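Local coordinates for ribokinase (Thermotoga maritima, PDB 1VM7), which probably phosphorylates D-ribose at O-5 with ATP and a divalent cation, most likely magnesium, to give D-ribose 5-phosphate, at residues D79-L84 and L101-A106; G164-D169 and Q182-L187; A285-T290 and E302-F307. One frame throughout, in Å; residues are numbered along the deposited sequence.

Interaction 1: D79-L84 and L101-A106; sequences DYSDLL and LPTGRA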
ATOM      1  N   ASP A  79       8.525  10.291  -1.482  1.00 31.41           N
ATOM      2  CA  ASP A  79       9.633   9.452  -1.106  1.00 31.48           C
ATOM      3  C   ASP A  79       9.876   8.323  -2.134  1.00 31.35           C
ATOM      4  O   ASP A  79      11.027   8.009  -2.467  1.00 30.50           O
ATOM      5  CB  ASP A  79       9.413   8.927   0.326  1.00 32.25           C
ATOM      6  CG  ASP A  79       7.974   8.452   0.565  1.00 34.83           C
ATOM      7  OD1 ASP A  79       7.291   8.022  -0.420  1.00 35.97           O
ATOM      8  OD2 ASP A  79       7.538   8.517   1.738  1.00 38.21           O
ATOM      9  N   TYR A  80       8.814   7.750  -2.677  1.00 30.49           N
ATOM     10  CA  TYR A  80       9.000   6.722  -3.655  1.00 30.65           C
ATOM     11  C   TYR A  80       9.635   7.290  -4.923  1.00 31.07           C
ATOM     12  O   TYR A  80      10.510   6.662  -5.526  1.00 30.64           O
ATOM     13  CB  TYR A  80       7.693   5.970  -3.923  1.00 30.90           C
ATOM     14  CG  TYR A  80       7.243   5.041  -2.772  1.00 30.23           C
ATOM     15  CD1 TYR A  80       8.162   4.392  -1.944  1.00 33.70           C
ATOM     16  CD2 TYR A  80       5.900   4.746  -2.572  1.00 32.38           C
ATOM     17  CE1 TYR A  80       7.748   3.532  -0.882  1.00 30.19           C
ATOM     18  CE2 TYR A  80       5.479   3.881  -1.518  1.00 31.92           C
ATOM     19  CZ  TYR A  80       6.410   3.274  -0.692  1.00 30.88           C
ATOM     20  OH  TYR A  80       5.982   2.431   0.341  1.00 31.14           O
ATOM     21  N   SER A  81       9.214   8.474  -5.344  1.00 31.17           N
ATOM     22  CA  SER A  81       9.821   9.094  -6.528  1.00 31.76           C
ATOM     23  C   SER A  81      11.339   9.327  -6.278  1.00 31.95           C
ATOM     24  O   SER A  81      12.184   9.030  -7.127  1.00 31.27           O
ATOM     25  CB  SER A  81       9.104  10.396  -6.936  1.00 31.68           C
ATOM     26  OG  SER A  81       9.401  11.454  -6.071  1.00 32.56           O
ATOM     27  N   ASP A  82      11.680   9.794  -5.080  1.00 32.21           N
ATOM     28  CA  ASP A  82      13.085   9.929  -4.685  1.00 32.37           C
ATOM     29  C   ASP A  82      13.840   8.635  -4.815  1.00 32.62           C
ATOM     30  O   ASP A  82      14.942   8.641  -5.336  1.00 32.07           O
ATOM     31  CB  ASP A  82      13.243  10.444  -3.260  1.00 32.67           C
ATOM     32  CG  ASP A  82      12.722  11.850  -3.092  1.00 33.48           C
ATOM     33  OD1 ASP A  82      12.648  12.561  -4.099  1.00 35.05           O
ATOM     34  OD2 ASP A  82      12.372  12.225  -1.961  1.00 37.65           O
ATOM     35  N   LEU A  83      13.254   7.536  -4.355  1.00 33.53           N
ATOM     36  CA  LEU A  83      13.908   6.232  -4.489  1.00 34.18           C
ATOM     37  C   LEU A  83      14.094   5.855  -5.966  1.00 33.83           C
ATOM     38  O   LEU A  83      15.158   5.324  -6.350  1.00 32.12           O
ATOM     39  CB  LEU A  83      13.171   5.142  -3.688  1.00 35.64           C
ATOM     40  CG  LEU A  83      13.322   5.408  -2.159  1.00 38.58           C
ATOM     41  CD1 LEU A  83      12.267   4.670  -1.293  1.00 40.38           C
ATOM     42  CD2 LEU A  83      14.757   5.130  -1.651  1.00 38.58           C
ATOM     43  N   LEU A  84      13.067   6.100  -6.789  1.00 33.19           N
ATOM     44  CA  LEU A  84      13.179   5.794  -8.226  1.00 33.34           C
ATOM     45  C   LEU A  84      14.246   6.681  -8.914  1.00 33.20           C
ATOM     46  O   LEU A  84      15.000   6.233  -9.758  1.00 32.92           O
ATOM     47  CB  LEU A  84      11.857   5.958  -8.912  1.00 33.53           C
ATOM     48  CG  LEU A  84      10.753   4.957  -8.519  1.00 35.59           C
ATOM     49  CD1 LEU A  84       9.568   5.257  -9.387  1.00 34.95           C
ATOM     50  CD2 LEU A  84      11.205   3.548  -8.650  1.00 35.85           C
ATOM     51  N   LEU A 101       1.049  14.303  -8.481  1.00 34.75           N
ATOM     52  CA  LEU A 101       0.297  13.127  -8.078  1.00 34.00           C
ATOM     53  C   LEU A 101       1.258  12.163  -7.373  1.00 32.96           C
ATOM     54  O   LEU A 101       2.470  12.262  -7.548  1.00 32.97           O
ATOM     55  CB  LEU A 101      -0.346  12.459  -9.282  1.00 34.58           C
ATOM     56  CG  LEU A 101      -1.552  13.124  -9.969  1.00 36.63           C
ATOM     57  CD1 LEU A 101      -2.061  12.179 -11.055  1.00 40.16           C
ATOM     58  CD2 LEU A 101      -2.707  13.416  -9.031  1.00 37.71           C
ATOM     59  N   PRO A 102       0.730  11.234  -6.555  1.00 31.53           N
ATOM     60  CA  PRO A 102       1.639  10.223  -6.024  1.00 30.85           C
ATOM     61  C   PRO A 102       2.226   9.392  -7.144  1.00 30.39           C
ATOM     62  O   PRO A 102       1.568   9.156  -8.146  1.00 29.84           O
ATOM     63  CB  PRO A 102       0.730   9.368  -5.121  1.00 30.85           C
ATOM     64  CG  PRO A 102      -0.397  10.299  -4.760  1.00 30.45           C
ATOM     65  CD  PRO A 102      -0.637  11.020  -6.059  1.00 31.06           C
ATOM     66  N   THR A 103       3.465   8.959  -6.960  1.00 30.10           N
ATOM     67  CA  THR A 103       4.111   8.043  -7.858  1.00 30.31           C
ATOM     68  C   THR A 103       3.184   6.844  -7.988  1.00 30.51           C
ATOM     69  O   THR A 103       2.562   6.461  -7.015  1.00 29.81           O
ATOM     70  CB  THR A 103       5.506   7.589  -7.276  1.00 30.50           C
ATOM     71  OG1 THR A 103       6.359   8.729  -7.077  1.00 27.71           O
ATOM     72  CG2 THR A 103       6.202   6.586  -8.196  1.00 30.89           C
ATOM     73  N   GLY A 104       3.095   6.247  -9.172  1.00 31.29           N
ATOM     74  CA  GLY A 104       2.239   5.086  -9.401  1.00 31.37           C
ATOM     75  C   GLY A 104       2.670   3.962  -8.466  1.00 31.88           C
ATOM     76  O   GLY A 104       3.895   3.807  -8.145  1.00 32.32           O
ATOM     77  N   ARG A 105       1.682   3.229  -7.986  1.00 32.28           N
ATOM     78  CA  ARG A 105       1.907   2.139  -7.045  1.00 33.68           C
ATOM     79  C   ARG A 105       0.942   0.986  -7.255  1.00 33.50           C
ATOM     80  O   ARG A 105      -0.143   1.161  -7.809  1.00 34.59           O
ATOM     81  CB  ARG A 105       1.909   2.650  -5.620  1.00 34.52           C
ATOM     82  CG  ARG A 105       0.667   3.262  -5.063  1.00 34.54           C
ATOM     83  CD  ARG A 105       1.058   4.106  -3.871  1.00 36.60           C
ATOM     84  NE  ARG A 105       1.927   5.176  -4.318  1.00 38.72           N
ATOM     85  CZ  ARG A 105       2.600   6.035  -3.555  1.00 39.43           C
ATOM     86  NH1 ARG A 105       2.530   6.016  -2.231  1.00 39.75           N
ATOM     87  NH2 ARG A 105       3.356   6.943  -4.146  1.00 38.78           N
ATOM     88  N   ALA A 106       1.381  -0.197  -6.917  1.00 33.43           N
ATOM     89  CA  ALA A 106       0.526  -1.377  -6.995  1.00 33.67           C
ATOM     90  C   ALA A 106       0.603  -2.036  -5.625  1.00 33.91           C
ATOM     91  O   ALA A 106       1.692  -2.196  -5.038  1.00 32.99           O
ATOM     92  CB  ALA A 106       0.972  -2.302  -8.078  1.00 33.66           C
TER
HETATM   93  O   HOH W   1       4.746   7.737  -0.453  1.00 41.55           O

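Interaction 2: G164-D169 and Q182-L187; sequences GIVIFD and QYLDYL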
ATOM      1  N   GLY A 164      12.353   6.512 -36.243  1.00 36.07           N
ATOM      2  CA  GLY A 164      13.250   5.520 -35.709  1.00 35.43           C
ATOM      3  C   GLY A 164      12.516   4.204 -35.569  1.00 34.84           C
ATOM      4  O   GLY A 164      11.395   4.049 -36.051  1.00 35.10           O
ATOM      5  N   ILE A 165      13.162   3.247 -34.919  1.00 34.19           N
ATOM      6  CA  ILE A 165      12.577   1.935 -34.713  1.00 33.99           C
ATOM      7  C   ILE A 165      11.629   2.014 -33.521  1.00 33.26           C
ATOM      8  O   ILE A 165      12.007   2.448 -32.438  1.00 33.13           O
ATOM      9  CB  ILE A 165      13.672   0.858 -34.539  1.00 33.90           C
ATOM     10  CG1 ILE A 165      14.465   0.736 -35.846  1.00 34.44           C
ATOM     11  CG2 ILE A 165      13.071  -0.475 -34.152  1.00 33.04           C
ATOM     12  CD1 ILE A 165      15.837   0.171 -35.659  1.00 35.70           C
ATOM     13  N   VAL A 166      10.375   1.649 -33.770  1.00 33.13           N
ATOM     14  CA  VAL A 166       9.316   1.695 -32.781  1.00 32.42           C
ATOM     15  C   VAL A 166       8.972   0.254 -32.387  1.00 32.59           C
ATOM     16  O   VAL A 166       8.557  -0.555 -33.238  1.00 31.66           O
ATOM     17  CB  VAL A 166       8.058   2.426 -33.312  1.00 32.33           C
ATOM     18  CG1 VAL A 166       6.952   2.497 -32.239  1.00 30.67           C
ATOM     19  CG2 VAL A 166       8.413   3.816 -33.793  1.00 31.85           C
ATOM     20  N   ILE A 167       9.195  -0.029 -31.094  1.00 32.40           N
ATOM     21  CA  ILE A 167       8.923  -1.304 -30.453  1.00 32.60           C
ATOM     22  C   ILE A 167       7.786  -1.077 -29.458  1.00 33.07           C
ATOM     23  O   ILE A 167       7.925  -0.267 -28.548  1.00 33.20           O
ATOM     24  CB  ILE A 167      10.150  -1.813 -29.677  1.00 32.51           C
ATOM     25  CG1 ILE A 167      11.335  -2.007 -30.638  1.00 32.06           C
ATOM     26  CG2 ILE A 167       9.793  -3.096 -28.942  1.00 32.68           C
ATOM     27  CD1 ILE A 167      12.725  -2.098 -29.996  1.00 32.52           C
ATOM     28  N   PHE A 168       6.665  -1.783 -29.656  1.00 33.10           N
ATOM     29  CA  PHE A 168       5.476  -1.650 -28.800  1.00 32.98           C
ATOM     30  C   PHE A 168       5.136  -2.992 -28.127  1.00 32.92           C
ATOM     31  O   PHE A 168       4.869  -3.987 -28.779  1.00 32.47           O
ATOM     32  CB  PHE A 168       4.296  -1.124 -29.612  1.00 32.32           C
ATOM     33  CG  PHE A 168       2.997  -1.107 -28.864  1.00 32.23           C
ATOM     34  CD1 PHE A 168       2.879  -0.442 -27.670  1.00 32.03           C
ATOM     35  CD2 PHE A 168       1.877  -1.765 -29.373  1.00 31.88           C
ATOM     36  CE1 PHE A 168       1.685  -0.428 -26.992  1.00 32.67           C
ATOM     37  CE2 PHE A 168       0.683  -1.747 -28.706  1.00 31.60           C
ATOM     38  CZ  PHE A 168       0.577  -1.087 -27.511  1.00 32.35           C
ATOM     39  N   ASP A 169       5.216  -2.992 -26.804  1.00 33.15           N
ATOM     40  CA  ASP A 169       4.871  -4.127 -25.981  1.00 33.29           C
ATOM     41  C   ASP A 169       3.409  -3.927 -25.558  1.00 32.89           C
ATOM     42  O   ASP A 169       3.073  -3.026 -24.764  1.00 32.63           O
ATOM     43  CB  ASP A 169       5.811  -4.155 -24.789  1.00 34.11           C
ATOM     44  CG  ASP A 169       5.798  -5.462 -24.033  1.00 36.79           C
ATOM     45  OD1 ASP A 169       5.367  -6.492 -24.626  1.00 39.09           O
ATOM     46  OD2 ASP A 169       6.274  -5.436 -22.845  1.00 39.64           O
ATOM     47  N   GLN A 182       0.190   0.266 -37.619  1.00 31.54           N
ATOM     48  CA  GLN A 182       0.842   0.653 -38.879  1.00 32.25           C
ATOM     49  C   GLN A 182       2.157   1.417 -38.646  1.00 32.57           C
ATOM     50  O   GLN A 182       3.028   1.448 -39.520  1.00 32.47           O
ATOM     51  CB  GLN A 182      -0.103   1.521 -39.732  1.00 32.15           C
ATOM     52  CG  GLN A 182      -0.318   2.898 -39.109  1.00 33.03           C
ATOM     53  CD  GLN A 182      -1.528   3.614 -39.619  1.00 32.65           C
ATOM     54  OE1 GLN A 182      -1.586   3.961 -40.787  1.00 32.96           O
ATOM     55  NE2 GLN A 182      -2.492   3.876 -38.733  1.00 32.94           N
ATOM     56  N   TYR A 183       2.287   2.022 -37.465  1.00 32.56           N
ATOM     57  CA  TYR A 183       3.489   2.761 -37.076  1.00 32.71           C
ATOM     58  C   TYR A 183       4.567   1.912 -36.401  1.00 32.60           C
ATOM     59  O   TYR A 183       5.651   2.417 -36.117  1.00 33.23           O
ATOM     60  CB  TYR A 183       3.111   3.931 -36.166  1.00 32.29           C
ATOM     61  CG  TYR A 183       2.156   4.879 -36.836  1.00 32.64           C
ATOM     62  CD1 TYR A 183       2.545   5.594 -37.975  1.00 33.13           C
ATOM     63  CD2 TYR A 183       0.869   5.050 -36.363  1.00 31.80           C
ATOM     64  CE1 TYR A 183       1.667   6.463 -38.620  1.00 32.14           C
ATOM     65  CE2 TYR A 183      -0.009   5.906 -36.995  1.00 31.86           C
ATOM     66  CZ  TYR A 183       0.399   6.627 -38.118  1.00 32.50           C
ATOM     67  OH  TYR A 183      -0.490   7.472 -38.760  1.00 32.87           O
ATOM     68  N   LEU A 184       4.293   0.626 -36.190  1.00 32.43           N
ATOM     69  CA  LEU A 184       5.196  -0.243 -35.442  1.00 32.11           C
ATOM     70  C   LEU A 184       6.224  -0.933 -36.310  1.00 31.81           C
ATOM     71  O   LEU A 184       5.903  -1.460 -37.368  1.00 31.75           O
ATOM     72  CB  LEU A 184       4.408  -1.351 -34.757  1.00 32.10           C
ATOM     73  CG  LEU A 184       3.319  -0.934 -33.780  1.00 32.61           C
ATOM     74  CD1 LEU A 184       2.914  -2.151 -33.011  1.00 31.67           C
ATOM     75  CD2 LEU A 184       3.769   0.230 -32.854  1.00 32.20           C
ATOM     76  N   ASP A 185       7.454  -0.970 -35.820  1.00 31.71           N
ATOM     77  CA  ASP A 185       8.504  -1.806 -36.395  1.00 32.05           C
ATOM     78  C   ASP A 185       8.511  -3.180 -35.713  1.00 31.56           C
ATOM     79  O   ASP A 185       8.739  -4.197 -36.345  1.00 31.30           O
ATOM     80  CB  ASP A 185       9.857  -1.078 -36.298  1.00 32.23           C
ATOM     81  CG  ASP A 185       9.894   0.164 -37.189  1.00 33.73           C
ATOM     82  OD1 ASP A 185      10.012  -0.000 -38.413  1.00 34.99           O
ATOM     83  OD2 ASP A 185       9.754   1.294 -36.688  1.00 36.87           O
ATOM     84  N   TYR A 186       8.235  -3.194 -34.417  1.00 31.54           N
ATOM     85  CA  TYR A 186       8.120  -4.432 -33.645  1.00 31.29           C
ATOM     86  C   TYR A 186       6.900  -4.386 -32.743  1.00 31.41           C
ATOM     87  O   TYR A 186       6.678  -3.401 -32.011  1.00 31.38           O
ATOM     88  CB  TYR A 186       9.382  -4.691 -32.790  1.00 31.26           C
ATOM     89  CG  TYR A 186      10.598  -4.997 -33.613  1.00 31.33           C
ATOM     90  CD1 TYR A 186      11.420  -3.980 -34.067  1.00 31.02           C
ATOM     91  CD2 TYR A 186      10.906  -6.300 -33.977  1.00 32.26           C
ATOM     92  CE1 TYR A 186      12.518  -4.243 -34.835  1.00 31.11           C
ATOM     93  CE2 TYR A 186      12.003  -6.571 -34.772  1.00 31.63           C
ATOM     94  CZ  TYR A 186      12.816  -5.535 -35.188  1.00 31.69           C
ATOM     95  OH  TYR A 186      13.921  -5.778 -35.984  1.00 31.91           O
ATOM     96  N   LEU A 187       6.098  -5.450 -32.816  1.00 31.90           N
ATOM     97  CA  LEU A 187       5.032  -5.693 -31.852  1.00 31.92           C
ATOM     98  C   LEU A 187       5.426  -6.942 -31.078  1.00 31.91           C
ATOM     99  O   LEU A 187       5.741  -7.966 -31.674  1.00 31.53           O
ATOM    100  CB  LEU A 187       3.697  -5.919 -32.573  1.00 32.15           C
ATOM    101  CG  LEU A 187       2.454  -6.087 -31.688  1.00 30.90           C
ATOM    102  CD1 LEU A 187       2.074  -4.772 -31.087  1.00 31.63           C
ATOM    103  CD2 LEU A 187       1.291  -6.672 -32.464  1.00 32.62           C
TER

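Interaction 3: A285-T290 and E302-F307; sequences AAISVT and EEVEAF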
ATOM      1  N   ALA A 285      16.568 -12.651 -20.925  1.00 31.05           N
ATOM      2  CA  ALA A 285      15.330 -13.083 -20.288  1.00 31.23           C
ATOM      3  C   ALA A 285      15.561 -14.359 -19.507  1.00 31.08           C
ATOM      4  O   ALA A 285      15.116 -14.482 -18.377  1.00 31.13           O
ATOM      5  CB  ALA A 285      14.264 -13.320 -21.317  1.00 31.72           C
ATOM      6  N   ALA A 286      16.241 -15.313 -20.132  1.00 30.71           N
ATOM      7  CA  ALA A 286      16.434 -16.630 -19.562  1.00 30.69           C
ATOM      8  C   ALA A 286      17.212 -16.571 -18.243  1.00 31.04           C
ATOM      9  O   ALA A 286      17.034 -17.408 -17.357  1.00 31.37           O
ATOM     10  CB  ALA A 286      17.211 -17.505 -20.555  1.00 30.50           C
ATOM     11  N   ILE A 287      18.152 -15.643 -18.150  1.00 31.21           N
ATOM     12  CA  ILE A 287      18.911 -15.465 -16.906  1.00 31.12           C
ATOM     13  C   ILE A 287      18.002 -14.825 -15.864  1.00 30.56           C
ATOM     14  O   ILE A 287      18.028 -15.209 -14.694  1.00 29.94           O
ATOM     15  CB  ILE A 287      20.166 -14.559 -17.061  1.00 31.44           C
ATOM     16  CG1 ILE A 287      21.173 -15.140 -18.051  1.00 31.28           C
ATOM     17  CG2 ILE A 287      20.851 -14.331 -15.695  1.00 32.21           C
ATOM     18  CD1 ILE A 287      22.256 -14.156 -18.473  1.00 30.81           C
ATOM     19  N   SER A 288      17.196 -13.857 -16.290  1.00 30.36           N
ATOM     20  CA  SER A 288      16.288 -13.186 -15.361  1.00 30.31           C
ATOM     21  C   SER A 288      15.307 -14.168 -14.682  1.00 30.29           C
ATOM     22  O   SER A 288      15.083 -14.055 -13.493  1.00 30.06           O
ATOM     23  CB  SER A 288      15.567 -12.050 -16.056  1.00 29.98           C
ATOM     24  OG  SER A 288      14.622 -12.557 -16.964  1.00 29.71           O
ATOM     25  N   VAL A 289      14.770 -15.155 -15.407  1.00 30.54           N
ATOM     26  CA  VAL A 289      13.737 -16.038 -14.830  1.00 30.44           C
ATOM     27  C   VAL A 289      14.313 -16.960 -13.767  1.00 30.27           C
ATOM     28  O   VAL A 289      13.604 -17.593 -12.993  1.00 29.99           O
ATOM     29  CB  VAL A 289      13.008 -16.816 -15.890  1.00 30.51           C
ATOM     30  CG1 VAL A 289      12.304 -15.850 -16.820  1.00 30.13           C
ATOM     31  CG2 VAL A 289      13.952 -17.762 -16.636  1.00 30.23           C
ATOM     32  N   THR A 290      15.631 -16.977 -13.693  1.00 30.89           N
ATOM     33  CA  THR A 290      16.324 -17.714 -12.645  1.00 30.96           C
ATOM     34  C   THR A 290      16.515 -16.887 -11.395  1.00 31.60           C
ATOM     35  O   THR A 290      17.147 -17.349 -10.462  1.00 31.49           O
ATOM     36  CB  THR A 290      17.730 -18.278 -13.124  1.00 31.06           C
ATOM     37  OG1 THR A 290      18.712 -17.240 -13.178  1.00 30.89           O
ATOM     38  CG2 THR A 290      17.638 -18.919 -14.505  1.00 32.29           C
ATOM     39  N   GLU A 302      27.853  -8.543 -18.646  1.00 34.60           N
ATOM     40  CA  GLU A 302      28.811  -9.635 -18.515  1.00 35.00           C
ATOM     41  C   GLU A 302      28.125 -10.985 -18.263  1.00 34.32           C
ATOM     42  O   GLU A 302      28.553 -12.008 -18.793  1.00 33.46           O
ATOM     43  CB  GLU A 302      29.877  -9.328 -17.441  1.00 35.58           C
ATOM     44  CG  GLU A 302      29.314  -8.926 -16.054  1.00 38.47           C
ATOM     45  CD  GLU A 302      29.243  -7.393 -15.772  1.00 41.77           C
ATOM     46  OE1 GLU A 302      28.565  -6.636 -16.538  1.00 40.96           O
ATOM     47  OE2 GLU A 302      29.842  -6.965 -14.739  1.00 42.38           O
ATOM     48  N   GLU A 303      27.034 -10.984 -17.499  1.00 33.68           N
ATOM     49  CA  GLU A 303      26.309 -12.216 -17.274  1.00 33.52           C
ATOM     50  C   GLU A 303      25.724 -12.749 -18.582  1.00 32.86           C
ATOM     51  O   GLU A 303      25.878 -13.935 -18.854  1.00 31.93           O
ATOM     52  CB  GLU A 303      25.297 -12.033 -16.150  1.00 33.42           C
ATOM     53  CG  GLU A 303      26.046 -11.784 -14.833  1.00 35.69           C
ATOM     54  CD  GLU A 303      25.142 -11.498 -13.667  1.00 38.34           C
ATOM     55  OE1 GLU A 303      24.386 -10.500 -13.730  1.00 38.86           O
ATOM     56  OE2 GLU A 303      25.215 -12.268 -12.677  1.00 40.34           O
ATOM     57  N   VAL A 304      25.111 -11.865 -19.375  1.00 32.36           N
ATOM     58  CA  VAL A 304      24.497 -12.231 -20.653  1.00 32.71           C
ATOM     59  C   VAL A 304      25.565 -12.790 -21.599  1.00 32.66           C
ATOM     60  O   VAL A 304      25.352 -13.797 -22.257  1.00 33.17           O
ATOM     61  CB  VAL A 304      23.775 -11.024 -21.312  1.00 32.63           C
ATOM     62  CG1 VAL A 304      23.049 -11.475 -22.589  1.00 33.21           C
ATOM     63  CG2 VAL A 304      22.770 -10.362 -20.316  1.00 32.60           C
ATOM     64  N   GLU A 305      26.729 -12.160 -21.630  1.00 32.79           N
ATOM     65  CA  GLU A 305      27.836 -12.630 -22.476  1.00 33.16           C
ATOM     66  C   GLU A 305      28.387 -13.992 -22.029  1.00 33.34           C
ATOM     67  O   GLU A 305      28.699 -14.841 -22.862  1.00 32.86           O
ATOM     68  CB  GLU A 305      28.998 -11.607 -22.519  1.00 33.06           C
ATOM     69  CG  GLU A 305      28.641 -10.222 -23.116  1.00 34.40           C
ATOM     70  CD  GLU A 305      28.381 -10.268 -24.618  1.00 34.30           C
ATOM     71  OE1 GLU A 305      29.108 -10.966 -25.326  1.00 37.19           O
ATOM     72  OE2 GLU A 305      27.454  -9.606 -25.104  1.00 35.27           O
ATOM     73  N   ALA A 306      28.512 -14.186 -20.720  1.00 33.82           N
ATOM     74  CA  ALA A 306      28.972 -15.466 -20.174  1.00 34.39           C
ATOM     75  C   ALA A 306      27.977 -16.583 -20.480  1.00 34.64           C
ATOM     76  O   ALA A 306      28.368 -17.724 -20.681  1.00 34.78           O
ATOM     77  CB  ALA A 306      29.231 -15.345 -18.665  1.00 34.26           C
ATOM     78  N   PHE A 307      26.696 -16.237 -20.542  1.00 34.91           N
ATOM     79  CA  PHE A 307      25.679 -17.202 -20.887  1.00 35.45           C
ATOM     80  C   PHE A 307      25.870 -17.728 -22.322  1.00 35.49           C
ATOM     81  O   PHE A 307      25.927 -18.938 -22.555  1.00 35.56           O
ATOM     82  CB  PHE A 307      24.302 -16.565 -20.722  1.00 35.34           C
ATOM     83  CG  PHE A 307      23.213 -17.556 -20.657  1.00 35.44           C
ATOM     84  CD1 PHE A 307      23.086 -18.368 -19.542  1.00 35.54           C
ATOM     85  CD2 PHE A 307      22.324 -17.701 -21.709  1.00 36.32           C
ATOM     86  CE1 PHE A 307      22.077 -19.296 -19.465  1.00 36.81           C
ATOM     87  CE2 PHE A 307      21.315 -18.630 -21.652  1.00 36.17           C
ATOM     88  CZ  PHE A 307      21.186 -19.435 -20.527  1.00 37.09           C
TER

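Interaction 1: D79-L84 and L101-A106
Polar contacts fix R105 before it meets the helix. Its CG sits in the crowded position between backbone N and carbonyl carbon (chi1 63°), and a bend at chi3 folds the guanidinium back over its own segment. There NE and NH2 grip one atom side-on, the carbonyl oxygen of T103: R105 NH2 to T103 O is 3.0 Å, on a lone pair in the carbonyl plane, and R105 NE to T103 O is 3.1 Å, nearly along the C=O axis. Both bonds lie close to the guanidinium plane and hold it against rotation. NH2 also forms a salt bridge with D78. A water bridges the segments, donating to D79 OD1 at 2.6 Å and accepting a weak bond from R105 NH1; the opposite charges of D79 and R105 do not touch.

The flat groups meet edge to face. The Y80 ring presents its CD2-CE2 edge to one guanidinium face, the two planes 59° apart, with Y80 CD2 3.6 Å from R105 NH1. The contact ties the start of helix 79-90, in the large alpha/beta domain, to R105 and the loop that leads into strand 105-110, in the small lid sheet that characterises ribokinases of the PfkB family. Y80 also packs on I25, a predicted substrate-binding residue, and on R105 of the second subunit, whose Y80 in turn packs on this R105, so the contact belongs to the dimer interface.

Van der Waals contacts centre on T103. S81 CB lies 3.2 Å from T103 OG1, a hydroxyl whose hydrogen bonds go to D78 and to the backbone N of G76. S81 OG is hydrogen-bonded to R98 and to the D78 carbonyl. T103 CG2, anti to the backbone N, slides past L84 CD1 at 3.8 Å.

Interaction 2: G164-D169 and Q182-L187
Strands 165-168 and 186-187 run parallel, I167 pairing with Y186 and F168 with L187, with F168 N hydrogen-bonded to Y186 O at 2.9 Å and a nearly straight N-H...O angle of 171°. They are neighbouring central strands of the large mixed sheet of the ribokinase alpha/beta fold, joined by a connection without helix. At the entrance to the second strand, V166 O takes two donors in its carbonyl plane, D185 N and Y186 N.

On one face of the sheet, I165, I167 and Y186 lie side by side, pointing the same way. I165 CG2 approaches the Y186 ring in its plane, at the CD1-CE1 edge, while I167 CG1 rests 4.0 Å from Y186 CB; the Y186 ring also meets F264 of helix 256-269 edge-to-face. The other face carries F168 and L187, directed alike with CG anti to the backbone N in each. L187 CD1 comes to 3.5 Å from F168 CD2. L184 crosses F168 obliquely, its CD1 at the ring edge and its CD2 3.6 Å from F168 CB; the same CD2 meets V166 CG1 at 4.0 Å. Helix 152-161 covers V166 and F168 here.

D185 lies ahead of the paired residues and reaches across with its carboxylate: D185 OD2 uses its anti lone pair to accept from V166 N at 3.0 Å.

Interaction 3: A285-T290 and E302-F307
I287 extends from its helix with CG1 anti to the carbonyl carbon (chi1 -61°) and CD1 anti to CA (chi2 167°), while F307 turns CG anti to its own backbone N (chi1 -163°); the two side chains thereby slide past each other in opposite directions. CG1 of I287 lies over one face of the F307 ring, offset toward the rim and 4.0 Å from F307 CD1. Beyond it, I287 CD1 reaches the backbone of the other helix and settles between E303, V304 and F307. I287 CD1 stands 3.6 Å from E303 O, 3.7 Å from V304 CA and 3.9 Å from F307 CB, with V304 CG2 a little farther off. A286 CB adds a looser touch, 4.4 Å from F307 CE2.

This is apolar helix-helix packing in the large domain of the PfkB-type kinase, without a hydrogen bond between the two segments. The C-terminal helix 301-309 packs on the C-terminal part of helix 274-288, whose F280, A283 and A284 extend the surface under V304 and F307. F246 meets the F307 ring, and P299 packs on I287.

Polar groups work beside this apolar contact. E303 OE2 forms a salt bridge with R291 and its OE1 accepts from A300 N, so this carboxylate ties helix 301-309 to the loop that precedes it. S288, R291 and S297 are predicted potassium ligands, so E303 is paired with one of them. S288 OG donates to A285 O, a carbonyl that also takes V289 N; the very short bond measures 2.4 Å between S288 OG and A285 O. T290 OG1 likewise donates to I287 O on a lone pair at 2.6 Å, an oxygen shared with T290 N.

Along the chain the three contacts follow in series, each closing before the next opens. Interaction 1 joins helix 79-90 to the loop leading into lid strand 105-110, at the dimer interface; interaction 2 pairs two inner strands of the large sheet; interaction 3 packs the last two helices. Centres of interactions 1 and 2 are about 28 Å apart, on opposite sides of the chain's centre, those of 1 and 3 about 29 Å and those of 2 and 3 about 25 Å, and none touches another. Helix 256-269 links the last two: it packs on I167 and Y186 of interaction 2 and on S288 and V289 of interaction 3, and carries D258, the predicted proton acceptor.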